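Local coordinates for protein type II secretion chaperone CpaB (Acinetobacter nosocomialis M2, PDB 6O38) that forms a complex with the type II-secreted metalloprotease CpaA as its chaperone, probably supporting its secretion, at residues L38-V48 with K66-E78. Sequence-based numbering, arbitrary orientation.
Sequences LSQQQIVFNEV and KGMVIKYDPKVIE. With SO4 (sulfate ion), chain B.
Phe45 and Ile70 make the apolar centre: the CG2 methyl of Ile70 comes obliquely to the Phe45 ring, 3.7 Å from Phe45 CD1, while Ile70 CD1 packs on Phe45 CB. A chi1 of 50° sets the phenylalanine ring beside this methyl, and the ring also meets Met141 of strand 138-145. Next to it Val44 and Tyr72 run alongside each other in the same direction, with CG1 of Val44 4.0 Å from CE1 of Tyr72; the carbonyl O of Val44 sits at the edge of the tyrosine ring, and the hydroxyl is hydrogen-bonded to Gln132. Beyond the turn, Val76 points at the extended chain of Gln41, which lies nearly perpendicular across it. At the other end selenomethionine Met68 and Glu47 also cross, with SE against the carboxylate. Two nearly straight backbone bonds pair Asn46 with Lys71: Asn46 N to Lys71 O, 3.1 Å, and Lys71 N to Asn46 O, 2.9 Å. A more bent bond, 141° at the hydrogen, follows from Val48 N to Val69 O. At the polar edge Asp73 OD1 caps the short helix by accepting from Lys75 N, and Ile43 N donates to a sulfate, probably from the crystallisation liquor. Strand 68-72 pairs on with strand 158-163. Strand 45-47 ends the antiparallel, largely up-and-down sheet, which curls round until backbone bonds from Gln42 and Val44 to Lys87 of end strand 85-90 close it barrel-like.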
loop_
_atom_site.group_PDB
_atom_site.type_symbol
_atom_site.label_atom_id
_atom_site.label_comp_id
_atom_site.label_asym_id
_atom_site.label_seq_id
_atom_site.Cartn_x
_atom_site.Cartn_y
_atom_site.Cartn_z
ATOM N N LEU G 38 -30.203 12.594 -0.415
ATOM C CA LEU G 38 -30.320 11.168 -0.134
ATOM C C LEU G 38 -29.447 10.324 -1.056
ATOM O O LEU G 38 -29.134 9.180 -0.709
ATOM C CB LEU G 38 -31.791 10.741 -0.233
ATOM C CG LEU G 38 -32.275 9.733 -1.280
ATOM C CD1 LEU G 38 -32.137 8.296 -0.788
ATOM C CD2 LEU G 38 -33.718 10.026 -1.663
ATOM N N SER G 39 -29.039 10.860 -2.208
ATOM C CA SER G 39 -28.183 10.121 -3.131
ATOM C C SER G 39 -26.872 9.732 -2.460
ATOM O O SER G 39 -26.043 10.594 -2.148
ATOM C CB SER G 39 -27.907 10.942 -4.391
ATOM O OG SER G 39 -29.092 11.150 -5.139
ATOM N N GLN G 40 -26.676 8.435 -2.239
ATOM C CA GLN G 40 -25.490 7.900 -1.576
ATOM C C GLN G 40 -24.839 6.894 -2.520
ATOM O O GLN G 40 -25.120 5.695 -2.455
ATOM C CB GLN G 40 -25.849 7.259 -0.234
ATOM C CG GLN G 40 -26.438 8.222 0.782
ATOM C CD GLN G 40 -25.452 9.288 1.214
ATOM O OE1 GLN G 40 -24.591 9.046 2.059
ATOM N NE2 GLN G 40 -25.572 10.475 0.633
ATOM N N GLN G 41 -23.971 7.386 -3.398
ATOM C CA GLN G 41 -23.215 6.522 -4.291
ATOM C C GLN G 41 -21.910 6.106 -3.626
ATOM O O GLN G 41 -21.251 6.911 -2.961
ATOM C CB GLN G 41 -22.932 7.222 -5.623
ATOM C CG GLN G 41 -22.205 8.550 -5.500
ATOM C CD GLN G 41 -21.637 9.022 -6.823
ATOM O OE1 GLN G 41 -21.483 10.222 -7.055
ATOM N NE2 GLN G 41 -21.313 8.077 -7.699
ATOM N N GLN G 42 -21.546 4.835 -3.800
ATOM C CA GLN G 42 -20.319 4.329 -3.200
ATOM C C GLN G 42 -19.086 4.732 -3.996
ATOM O O GLN G 42 -17.992 4.831 -3.428
ATOM C CB GLN G 42 -20.392 2.806 -3.066
ATOM C CG GLN G 42 -21.519 2.329 -2.162
ATOM C CD GLN G 42 -21.621 0.818 -2.099
ATOM O OE1 GLN G 42 -20.949 0.107 -2.844
ATOM N NE2 GLN G 42 -22.466 0.319 -1.204
ATOM N N ILE G 43 -19.240 4.978 -5.297
ATOM C CA ILE G 43 -18.117 5.405 -6.123
ATOM C C ILE G 43 -17.743 6.837 -5.766
ATOM O O ILE G 43 -18.606 7.722 -5.689
ATOM C CB ILE G 43 -18.468 5.271 -7.612
ATOM C CG1 ILE G 43 -18.541 3.796 -8.012
ATOM C CG2 ILE G 43 -17.458 6.009 -8.468
ATOM C CD1 ILE G 43 -18.912 3.573 -9.462
ATOM N N VAL G 44 -16.452 7.072 -5.546
ATOM C CA VAL G 44 -15.973 8.391 -5.142
ATOM C C VAL G 44 -15.695 9.276 -6.349
ATOM O O VAL G 44 -16.199 10.399 -6.439
ATOM C CB VAL G 44 -14.723 8.246 -4.249
ATOM C CG1 VAL G 44 -14.333 9.590 -3.672
ATOM C CG2 VAL G 44 -14.981 7.244 -3.141
ATOM N N PHE G 45 -14.887 8.795 -7.292
ATOM C CA PHE G 45 -14.569 9.533 -8.506
ATOM C C PHE G 45 -14.758 8.628 -9.716
ATOM O O PHE G 45 -14.860 7.404 -9.598
ATOM C CB PHE G 45 -13.138 10.092 -8.468
ATOM C CG PHE G 45 -12.095 9.075 -8.099
ATOM C CD1 PHE G 45 -11.572 8.218 -9.055
ATOM C CD2 PHE G 45 -11.627 8.986 -6.799
ATOM C CE1 PHE G 45 -10.611 7.284 -8.718
ATOM C CE2 PHE G 45 -10.664 8.054 -6.456
ATOM C CZ PHE G 45 -10.156 7.203 -7.417
ATOM N N ASN G 46 -14.790 9.245 -10.896
ATOM C CA ASN G 46 -15.055 8.543 -12.144
ATOM C C ASN G 46 -14.002 8.903 -13.181
ATOM O O ASN G 46 -13.594 10.063 -13.284
ATOM C CB ASN G 46 -16.448 8.885 -12.688
ATOM C CG ASN G 46 -17.561 8.355 -11.812
ATOM O OD1 ASN G 46 -17.561 7.186 -11.430
ATOM N ND2 ASN G 46 -18.519 9.215 -11.485
ATOM N N GLU G 47 -13.572 7.904 -13.950
ATOM C CA GLU G 47 -12.643 8.144 -15.044
ATOM C C GLU G 47 -13.274 9.046 -16.099
ATOM O O GLU G 47 -14.497 9.115 -16.251
ATOM C CB GLU G 47 -12.215 6.830 -15.696
ATOM C CG GLU G 47 -11.025 6.150 -15.052
ATOM C CD GLU G 47 -10.156 5.436 -16.070
ATOM O OE1 GLU G 47 -9.854 6.039 -17.122
ATOM O OE2 GLU G 47 -9.775 4.272 -15.822
ATOM N N VAL G 48 -12.416 9.737 -16.842
ATOM C CA VAL G 48 -12.854 10.573 -17.953
ATOM C C VAL G 48 -11.674 10.880 -18.868
ATOM O O VAL G 48 -11.765 10.738 -20.087
ATOM C CB VAL G 48 -13.507 11.875 -17.458
ATOM C CG1 VAL G 48 -12.474 12.768 -16.788
ATOM C CG2 VAL G 48 -14.188 12.597 -18.610
ATOM N N LYS G 66 0.947 13.404 -16.490
ATOM C CA LYS G 66 0.969 11.947 -16.537
ATOM C C LYS G 66 0.096 11.350 -15.440
ATOM O O LYS G 66 0.331 11.581 -14.255
ATOM C CB LYS G 66 2.402 11.425 -16.404
ATOM C CG LYS G 66 3.333 11.867 -17.523
ATOM C CD LYS G 66 4.736 11.322 -17.314
ATOM C CE LYS G 66 5.672 11.756 -18.430
ATOM N NZ LYS G 66 7.052 11.237 -18.224
ATOM N N GLY G 67 -0.906 10.585 -15.838
ATOM C CA GLY G 67 -1.787 9.942 -14.889
ATOM C C GLY G 67 -3.150 9.695 -15.505
ATOM O O GLY G 67 -3.290 9.591 -16.719
HETATM N N MSE G 68 -4.146 9.613 -14.629
HETATM C CA MSE G 68 -5.506 9.276 -15.027
HETATM C C MSE G 68 -6.485 10.366 -14.599
HETATM O O MSE G 68 -6.740 10.549 -13.409
HETATM C CB MSE G 68 -5.903 7.930 -14.420
HETATM C CG MSE G 68 -7.253 7.399 -14.853
HETATM SE SE MSE G 68 -7.654 5.752 -13.897
HETATM C CE MSE G 68 -7.564 6.452 -12.085
ATOM N N VAL G 69 -7.031 11.089 -15.579
ATOM C CA VAL G 69 -7.931 12.195 -15.282
ATOM C C VAL G 69 -9.256 11.654 -14.761
ATOM O O VAL G 69 -9.791 10.662 -15.276
ATOM C CB VAL G 69 -8.141 13.065 -16.533
ATOM C CG1 VAL G 69 -8.677 14.436 -16.144
ATOM C CG2 VAL G 69 -6.843 13.189 -17.318
ATOM N N ILE G 70 -9.796 12.308 -13.730
ATOM C CA ILE G 70 -11.033 11.874 -13.092
ATOM C C ILE G 70 -11.896 13.085 -12.767
ATOM O O ILE G 70 -11.410 14.206 -12.610
ATOM C CB ILE G 70 -10.774 11.055 -11.806
ATOM C CG1 ILE G 70 -9.823 11.805 -10.869
ATOM C CG2 ILE G 70 -10.243 9.668 -12.146
ATOM C CD1 ILE G 70 -10.511 12.523 -9.724
ATOM N N LYS G 71 -13.199 12.836 -12.666
ATOM C CA LYS G 71 -14.158 13.823 -12.192
ATOM C C LYS G 71 -14.568 13.472 -10.768
ATOM O O LYS G 71 -14.683 12.295 -10.417
ATOM C CB LYS G 71 -15.388 13.881 -13.102
ATOM C CG LYS G 71 -16.381 14.971 -12.728
ATOM C CD LYS G 71 -17.369 15.242 -13.850
ATOM C CE LYS G 71 -18.281 16.407 -13.501
ATOM N NZ LYS G 71 -19.144 16.806 -14.646
ATOM N N TYR G 72 -14.784 14.499 -9.948
ATOM C CA TYR G 72 -14.995 14.304 -8.523
ATOM C C TYR G 72 -16.060 15.261 -8.011
ATOM O O TYR G 72 -16.100 16.430 -8.402
ATOM C CB TYR G 72 -13.684 14.506 -7.753
ATOM C CG TYR G 72 -13.836 14.563 -6.253
ATOM C CD1 TYR G 72 -14.279 13.460 -5.536
ATOM C CD2 TYR G 72 -13.512 15.716 -5.549
ATOM C CE1 TYR G 72 -14.412 13.510 -4.162
ATOM C CE2 TYR G 72 -13.637 15.772 -4.179
ATOM C CZ TYR G 72 -14.086 14.669 -3.490
ATOM O OH TYR G 72 -14.209 14.729 -2.123
ATOM N N ASP G 73 -16.921 14.752 -7.137
ATOM C CA ASP G 73 -17.955 15.553 -6.483
ATOM C C ASP G 73 -17.663 15.595 -4.991
ATOM O O ASP G 73 -17.797 14.561 -4.309
ATOM C CB ASP G 73 -19.343 14.972 -6.748
ATOM C CG ASP G 73 -20.462 15.957 -6.449
ATOM O OD1 ASP G 73 -20.334 16.747 -5.490
ATOM O OD2 ASP G 73 -21.476 15.941 -7.180
ATOM N N PRO G 74 -17.265 16.744 -4.436
ATOM C CA PRO G 74 -16.926 16.793 -3.004
ATOM C C PRO G 74 -18.119 16.618 -2.081
ATOM O O PRO G 74 -17.918 16.363 -0.887
ATOM C CB PRO G 74 -16.302 18.185 -2.842
ATOM C CG PRO G 74 -16.916 18.995 -3.936
ATOM C CD PRO G 74 -17.094 18.051 -5.094
ATOM N N LYS G 75 -19.346 16.740 -2.586
ATOM C CA LYS G 75 -20.526 16.591 -1.746
ATOM C C LYS G 75 -20.835 15.137 -1.415
ATOM O O LYS G 75 -21.568 14.878 -0.456
ATOM C CB LYS G 75 -21.733 17.238 -2.429
ATOM C CG LYS G 75 -21.543 18.718 -2.720
ATOM C CD LYS G 75 -22.549 19.228 -3.736
ATOM C CE LYS G 75 -22.290 20.689 -4.071
ATOM N NZ LYS G 75 -23.159 21.174 -5.178
ATOM N N VAL G 76 -20.293 14.188 -2.182
ATOM C CA VAL G 76 -20.558 12.777 -1.919
ATOM C C VAL G 76 -19.879 12.333 -0.628
ATOM O O VAL G 76 -20.481 11.641 0.199
ATOM C CB VAL G 76 -20.115 11.921 -3.120
ATOM C CG1 VAL G 76 -20.129 10.443 -2.757
ATOM C CG2 VAL G 76 -21.017 12.186 -4.316
ATOM N N ILE G 77 -18.617 12.726 -0.432
ATOM C CA ILE G 77 -17.898 12.315 0.770
ATOM C C ILE G 77 -18.412 13.065 1.995
ATOM O O ILE G 77 -18.433 12.516 3.103
ATOM C CB ILE G 77 -16.382 12.511 0.578
ATOM C CG1 ILE G 77 -15.612 12.039 1.813
ATOM C CG2 ILE G 77 -16.062 13.964 0.280
ATOM C CD1 ILE G 77 -15.814 10.577 2.140
ATOM N N GLU G 78 -18.845 14.316 1.822
ATOM C CA GLU G 78 -19.329 15.103 2.950
ATOM C C GLU G 78 -20.627 14.554 3.527
ATOM O O GLU G 78 -20.948 14.845 4.683
ATOM C CB GLU G 78 -19.516 16.561 2.531
ATOM C CG GLU G 78 -18.219 17.266 2.170
ATOM C CD GLU G 78 -18.448 18.604 1.498
ATOM O OE1 GLU G 78 -19.620 19.021 1.382
ATOM O OE2 GLU G 78 -17.456 19.238 1.081
HETATM S S SO4 B . -22.370 3.371 -6.946
HETATM O O1 SO4 B . -21.612 4.618 -6.987
HETATM O O2 SO4 B . -23.497 3.516 -6.031
HETATM O O3 SO4 B . -22.865 3.063 -8.285
HETATM O O4 SO4 B . -21.503 2.290 -6.487
#